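Local coordinates for protein chitinase (Chromobacterium violaceum, PDB 4TXG) that probably hydrolyses glycosidic bonds in chitin as a family GH18 glycoside hydrolase, and is predicted to bind the polysaccharide through a carbohydrate-binding module, at residues T687-T701 / D733-L747. Sequence-based numbering, arbitrary orientation.
Sequences TTLPGGTEFQFDVPT and DFNRVSVKLPSWQSL. With CS (cesium ion), chain G.
F697 and V737 lie side by side on the largely apolar face that also holds F695, V699 and V739: CZ of F697 is 3.9 Å from CG1 of V737, whose CB sits over one ring face. V737 CG2 meets V699 CG2 at 3.7 Å, and F695 CE2 approaches CG of L741, just past the strand end, at 3.8 Å. Hydrogen-bonded and non-hydrogen-bonded antiparallel pairs alternate; V737 N to F697 O is nearly straight (175°).

The opposite face is polar. An extended chain, CG turned opposite the main-chain N (chi1 -168°), carries the R736 guanidinium across F697 N. Its NE donates 2.8 Å to an in-plane lone pair of Q696 OE1; NH1 forms a salt bridge with D698 OD1 (2.9 Å), whose hydrogen bond is weak. D698 CB packs over the F734 ring, 3.9 Å from its centroid. E694 OE2 is gripped by S738 OG on its anti side (2.6 Å) and by Q696 NE2 from above the carboxylate plane (2.9 Å).

F734 O and S719 OG bind a cesium ion. In this Chitinase C-family sheet, separate from the TIM barrel, strand 767-773 flanks 694-700, H768 ND1 hydrogen-bonding D698 OD2 and H768 O R736 NH2; outermost strand 716-719 flanks 734-740. T701 and D733 touch H446 of helix 441-448.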
loop_
_atom_site.group_PDB
_atom_site.type_symbol
_atom_site.label_atom_id
_atom_site.label_comp_id
_atom_site.label_asym_id
_atom_site.label_seq_id
_atom_site.Cartn_x
_atom_site.Cartn_y
_atom_site.Cartn_z
ATOM N N THR A 687 34.810 12.268 -18.087
ATOM C CA THR A 687 34.679 13.463 -18.922
ATOM C C THR A 687 34.193 14.658 -18.117
ATOM O O THR A 687 33.412 14.505 -17.182
ATOM C CB THR A 687 33.678 13.262 -20.078
ATOM O OG1 THR A 687 32.341 13.345 -19.572
ATOM C CG2 THR A 687 33.861 11.930 -20.732
ATOM N N THR A 688 34.644 15.849 -18.491
ATOM C CA THR A 688 34.080 17.072 -17.934
ATOM C C THR A 688 32.741 17.345 -18.620
ATOM O O THR A 688 32.664 17.327 -19.842
ATOM C CB THR A 688 35.022 18.280 -18.140
ATOM O OG1 THR A 688 36.302 18.000 -17.567
ATOM C CG2 THR A 688 34.446 19.530 -17.495
ATOM N N LEU A 689 31.687 17.575 -17.847
ATOM C CA LEU A 689 30.427 18.006 -18.442
ATOM C C LEU A 689 30.471 19.516 -18.603
ATOM O O LEU A 689 30.576 20.239 -17.612
ATOM C CB LEU A 689 29.234 17.595 -17.580
ATOM C CG LEU A 689 29.179 16.136 -17.136
ATOM C CD1 LEU A 689 27.950 15.904 -16.254
ATOM C CD2 LEU A 689 29.165 15.203 -18.336
ATOM N N PRO A 690 30.410 20.001 -19.851
ATOM C CA PRO A 690 30.525 21.440 -20.104
ATOM C C PRO A 690 29.304 22.198 -19.611
ATOM O O PRO A 690 28.229 21.609 -19.481
ATOM C CB PRO A 690 30.617 21.533 -21.632
ATOM C CG PRO A 690 30.844 20.153 -22.121
ATOM C CD PRO A 690 30.289 19.227 -21.095
ATOM N N GLY A 691 29.459 23.496 -19.374
ATOM C CA GLY A 691 28.309 24.334 -19.086
ATOM C C GLY A 691 27.299 24.200 -20.210
ATOM O O GLY A 691 27.675 24.008 -21.365
ATOM N N GLY A 692 26.015 24.266 -19.878
ATOM C CA GLY A 692 24.986 24.058 -20.876
ATOM C C GLY A 692 24.518 22.614 -20.980
ATOM O O GLY A 692 23.506 22.342 -21.628
ATOM N N THR A 693 25.245 21.686 -20.358
ATOM C CA THR A 693 24.820 20.282 -20.327
ATOM C C THR A 693 23.420 20.192 -19.702
ATOM O O THR A 693 23.169 20.798 -18.660
ATOM C CB THR A 693 25.830 19.399 -19.541
ATOM O OG1 THR A 693 27.087 19.377 -20.236
ATOM C CG2 THR A 693 25.319 17.980 -19.403
ATOM N N GLU A 694 22.505 19.462 -20.341
ATOM C CA GLU A 694 21.112 19.445 -19.885
ATOM C C GLU A 694 20.734 18.144 -19.199
ATOM O O GLU A 694 20.943 17.059 -19.738
ATOM C CB GLU A 694 20.153 19.689 -21.052
ATOM C CG GLU A 694 18.691 19.731 -20.621
ATOM C CD GLU A 694 17.746 20.017 -21.768
ATOM O OE1 GLU A 694 18.186 19.920 -22.934
ATOM O OE2 GLU A 694 16.567 20.343 -21.500
ATOM N N PHE A 695 20.170 18.258 -18.003
ATOM C CA PHE A 695 19.674 17.091 -17.295
ATOM C C PHE A 695 18.158 17.125 -17.338
ATOM O O PHE A 695 17.565 18.164 -17.060
ATOM C CB PHE A 695 20.170 17.072 -15.846
ATOM C CG PHE A 695 21.662 17.272 -15.709
ATOM C CD1 PHE A 695 22.547 16.290 -16.124
ATOM C CD2 PHE A 695 22.167 18.430 -15.142
ATOM C CE1 PHE A 695 23.922 16.464 -15.999
ATOM C CE2 PHE A 695 23.547 18.614 -15.007
ATOM C CZ PHE A 695 24.418 17.620 -15.437
ATOM N N GLN A 696 17.535 16.008 -17.708
ATOM C CA GLN A 696 16.079 15.905 -17.634
ATOM C C GLN A 696 15.678 14.683 -16.821
ATOM O O GLN A 696 16.431 13.717 -16.729
ATOM C CB GLN A 696 15.450 15.812 -19.025
ATOM C CG GLN A 696 15.575 17.068 -19.864
ATOM C CD GLN A 696 14.743 16.998 -21.133
ATOM O OE1 GLN A 696 14.015 16.027 -21.367
ATOM N NE2 GLN A 696 14.835 18.035 -21.956
ATOM N N PHE A 697 14.493 14.732 -16.226
ATOM C CA PHE A 697 13.959 13.565 -15.538
ATOM C C PHE A 697 12.453 13.720 -15.366
ATOM O O PHE A 697 11.919 14.827 -15.466
ATOM C CB PHE A 697 14.641 13.342 -14.181
ATOM C CG PHE A 697 14.777 14.587 -13.337
ATOM C CD1 PHE A 697 13.766 14.965 -12.459
ATOM C CD2 PHE A 697 15.925 15.360 -13.401
ATOM C CE1 PHE A 697 13.891 16.104 -11.672
ATOM C CE2 PHE A 697 16.055 16.499 -12.619
ATOM C CZ PHE A 697 15.036 16.872 -11.755
ATOM N N ASP A 698 11.784 12.597 -15.133
ATOM C CA ASP A 698 10.337 12.581 -14.923
ATOM C C ASP A 698 9.990 12.754 -13.450
ATOM O O ASP A 698 10.488 12.025 -12.593
ATOM C CB ASP A 698 9.727 11.270 -15.434
ATOM C CG ASP A 698 9.671 11.193 -16.943
ATOM O OD1 ASP A 698 9.641 12.251 -17.610
ATOM O OD2 ASP A 698 9.640 10.056 -17.459
ATOM N N VAL A 699 9.135 13.728 -13.167
ATOM C CA VAL A 699 8.559 13.908 -11.842
ATOM C C VAL A 699 7.102 13.458 -11.909
ATOM O O VAL A 699 6.383 13.866 -12.823
ATOM C CB VAL A 699 8.670 15.382 -11.397
ATOM C CG1 VAL A 699 8.042 15.603 -10.024
ATOM C CG2 VAL A 699 10.143 15.797 -11.393
ATOM N N PRO A 700 6.666 12.600 -10.974
ATOM C CA PRO A 700 5.271 12.148 -11.083
ATOM C C PRO A 700 4.295 13.310 -10.909
ATOM O O PRO A 700 4.610 14.295 -10.239
ATOM C CB PRO A 700 5.133 11.134 -9.943
ATOM C CG PRO A 700 6.171 11.570 -8.926
ATOM C CD PRO A 700 7.332 12.091 -9.761
ATOM N N THR A 701 3.127 13.186 -11.526
ATOM C CA THR A 701 2.122 14.243 -11.504
ATOM C C THR A 701 1.391 14.360 -10.164
ATOM O O THR A 701 0.432 15.116 -10.044
ATOM C CB THR A 701 1.074 14.011 -12.602
ATOM O OG1 THR A 701 0.619 12.651 -12.528
ATOM C CG2 THR A 701 1.680 14.277 -13.993
ATOM N N ASP A 733 1.080 10.719 -16.513
ATOM C CA ASP A 733 1.966 10.136 -15.504
ATOM C C ASP A 733 3.057 11.096 -15.016
ATOM O O ASP A 733 3.358 11.144 -13.818
ATOM C CB ASP A 733 2.654 8.879 -16.054
ATOM C CG ASP A 733 1.700 7.716 -16.265
ATOM O OD1 ASP A 733 0.569 7.745 -15.737
ATOM O OD2 ASP A 733 2.101 6.746 -16.950
ATOM N N PHE A 734 3.676 11.827 -15.941
ATOM C CA PHE A 734 4.858 12.600 -15.574
ATOM C C PHE A 734 4.875 14.008 -16.102
ATOM O O PHE A 734 4.397 14.292 -17.200
ATOM C CB PHE A 734 6.126 11.896 -16.064
ATOM C CG PHE A 734 6.274 10.501 -15.546
ATOM C CD1 PHE A 734 6.498 10.278 -14.197
ATOM C CD2 PHE A 734 6.180 9.415 -16.403
ATOM C CE1 PHE A 734 6.646 8.987 -13.710
ATOM C CE2 PHE A 734 6.309 8.114 -15.921
ATOM C CZ PHE A 734 6.544 7.899 -14.580
ATOM N N ASN A 735 5.468 14.878 -15.297
ATOM C CA ASN A 735 5.909 16.177 -15.765
ATOM C C ASN A 735 7.416 16.101 -15.964
ATOM O O ASN A 735 8.157 15.923 -14.996
ATOM C CB ASN A 735 5.549 17.265 -14.754
ATOM C CG ASN A 735 4.059 17.394 -14.553
ATOM O OD1 ASN A 735 3.301 17.439 -15.518
ATOM N ND2 ASN A 735 3.629 17.444 -13.295
ATOM N N ARG A 736 7.882 16.211 -17.201
ATOM C CA ARG A 736 9.320 16.112 -17.416
ATOM C C ARG A 736 9.983 17.448 -17.130
ATOM O O ARG A 736 9.544 18.490 -17.606
ATOM C CB ARG A 736 9.648 15.641 -18.830
ATOM C CG ARG A 736 11.122 15.249 -18.968
ATOM C CD ARG A 736 11.376 14.276 -20.113
ATOM N NE ARG A 736 12.769 13.828 -20.090
ATOM C CZ ARG A 736 13.216 12.818 -19.349
ATOM N NH1 ARG A 736 12.386 12.131 -18.562
ATOM N NH2 ARG A 736 14.501 12.495 -19.394
ATOM N N VAL A 737 11.050 17.391 -16.342
ATOM C CA VAL A 737 11.750 18.571 -15.845
ATOM C C VAL A 737 13.102 18.691 -16.537
ATOM O O VAL A 737 13.704 17.679 -16.879
ATOM C CB VAL A 737 11.927 18.468 -14.316
ATOM C CG1 VAL A 737 12.991 19.423 -13.798
ATOM C CG2 VAL A 737 10.590 18.694 -13.633
ATOM N N SER A 738 13.551 19.920 -16.776
ATOM C CA SER A 738 14.882 20.167 -17.315
ATOM C C SER A 738 15.642 21.132 -16.419
ATOM O O SER A 738 15.102 22.143 -15.974
ATOM C CB SER A 738 14.800 20.735 -18.731
ATOM O OG SER A 738 16.043 21.287 -19.145
ATOM N N VAL A 739 16.901 20.816 -16.156
ATOM C CA VAL A 739 17.790 21.796 -15.556
ATOM C C VAL A 739 19.138 21.685 -16.260
ATOM O O VAL A 739 19.594 20.590 -16.571
ATOM C CB VAL A 739 17.935 21.603 -14.033
ATOM C CG1 VAL A 739 18.532 20.229 -13.710
ATOM C CG2 VAL A 739 18.775 22.745 -13.420
ATOM N N LYS A 740 19.750 22.828 -16.551
ATOM C CA LYS A 740 21.030 22.851 -17.243
ATOM C C LYS A 740 22.130 23.375 -16.333
ATOM O O LYS A 740 21.888 24.260 -15.507
ATOM C CB LYS A 740 20.959 23.741 -18.490
ATOM C CG LYS A 740 19.944 23.313 -19.516
ATOM C CD LYS A 740 20.004 24.209 -20.742
ATOM C CE LYS A 740 18.940 23.809 -21.754
ATOM N NZ LYS A 740 18.964 24.669 -22.966
ATOM N N LEU A 741 23.342 22.850 -16.494
ATOM C CA LEU A 741 24.497 23.550 -15.954
ATOM C C LEU A 741 24.505 24.936 -16.585
ATOM O O LEU A 741 24.237 25.078 -17.780
ATOM C CB LEU A 741 25.805 22.809 -16.256
ATOM C CG LEU A 741 26.031 21.463 -15.548
ATOM C CD1 LEU A 741 27.313 20.793 -16.032
ATOM C CD2 LEU A 741 26.074 21.655 -14.027
ATOM N N PRO A 742 24.788 25.978 -15.791
ATOM C CA PRO A 742 24.935 27.310 -16.393
ATOM C C PRO A 742 25.992 27.278 -17.460
ATOM O O PRO A 742 26.920 26.474 -17.360
ATOM C CB PRO A 742 25.402 28.202 -15.244
ATOM C CG PRO A 742 25.179 27.477 -14.066
ATOM C CD PRO A 742 24.978 26.003 -14.340
ATOM N N SER A 743 25.868 28.162 -18.440
ATOM C CA SER A 743 26.786 28.198 -19.564
ATOM C C SER A 743 28.238 28.274 -19.105
ATOM O O SER A 743 29.122 27.746 -19.773
ATOM C CB SER A 743 26.451 29.380 -20.478
ATOM O OG SER A 743 26.631 30.623 -19.810
ATOM N N TRP A 744 28.474 28.902 -17.953
ATOM C CA TRP A 744 29.835 29.140 -17.462
ATOM C C TRP A 744 30.337 28.081 -16.488
ATOM O O TRP A 744 31.482 28.152 -16.032
ATOM C CB TRP A 744 29.919 30.513 -16.770
ATOM C CG TRP A 744 29.080 30.570 -15.508
ATOM C CD1 TRP A 744 29.443 30.144 -14.259
ATOM C CD2 TRP A 744 27.738 31.066 -15.387
ATOM N NE1 TRP A 744 28.412 30.346 -13.371
ATOM C CE2 TRP A 744 27.352 30.913 -14.037
ATOM C CE3 TRP A 744 26.829 31.645 -16.288
ATOM C CZ2 TRP A 744 26.097 31.306 -13.562
ATOM C CZ3 TRP A 744 25.573 32.025 -15.815
ATOM C CH2 TRP A 744 25.228 31.866 -14.463
ATOM N N GLN A 745 29.494 27.105 -16.168
ATOM C CA GLN A 745 29.816 26.181 -15.094
ATOM C C GLN A 745 29.879 24.728 -15.559
ATOM O O GLN A 745 28.874 24.156 -15.977
ATOM C CB GLN A 745 28.798 26.322 -13.963
ATOM C CG GLN A 745 29.111 25.436 -12.755
ATOM C CD GLN A 745 28.153 25.656 -11.607
ATOM O OE1 GLN A 745 27.352 26.592 -11.623
ATOM N NE2 GLN A 745 28.237 24.800 -10.595
ATOM N N SER A 746 31.064 24.135 -15.467
ATOM C CA SER A 746 31.247 22.737 -15.831
ATOM C C SER A 746 31.108 21.840 -14.607
ATOM O O SER A 746 31.121 22.323 -13.467
ATOM C CB SER A 746 32.615 22.534 -16.482
ATOM O OG SER A 746 33.664 22.967 -15.619
ATOM N N LEU A 747 30.965 20.537 -14.843
ATOM C CA LEU A 747 30.979 19.563 -13.759
ATOM C C LEU A 747 32.085 18.565 -14.049
ATOM O O LEU A 747 31.963 17.756 -14.973
ATOM C CB LEU A 747 29.638 18.846 -13.629
ATOM C CG LEU A 747 29.561 17.888 -12.435
ATOM C CD1 LEU A 747 29.787 18.654 -11.146
ATOM C CD2 LEU A 747 28.221 17.154 -12.403
HETATM CS CS CS G . 5.095 14.226 -20.169
HETATM O O HOH W 1 31.341 25.680 -19.148
HETATM O O HOH W 2 15.186 13.475 -22.587
HETATM O O HOH W 3 7.758 12.431 -19.729
HETATM O O HOH W 4 5.170 16.967 -11.089
HETATM O O HOH W 5 0.873 17.433 -11.876
#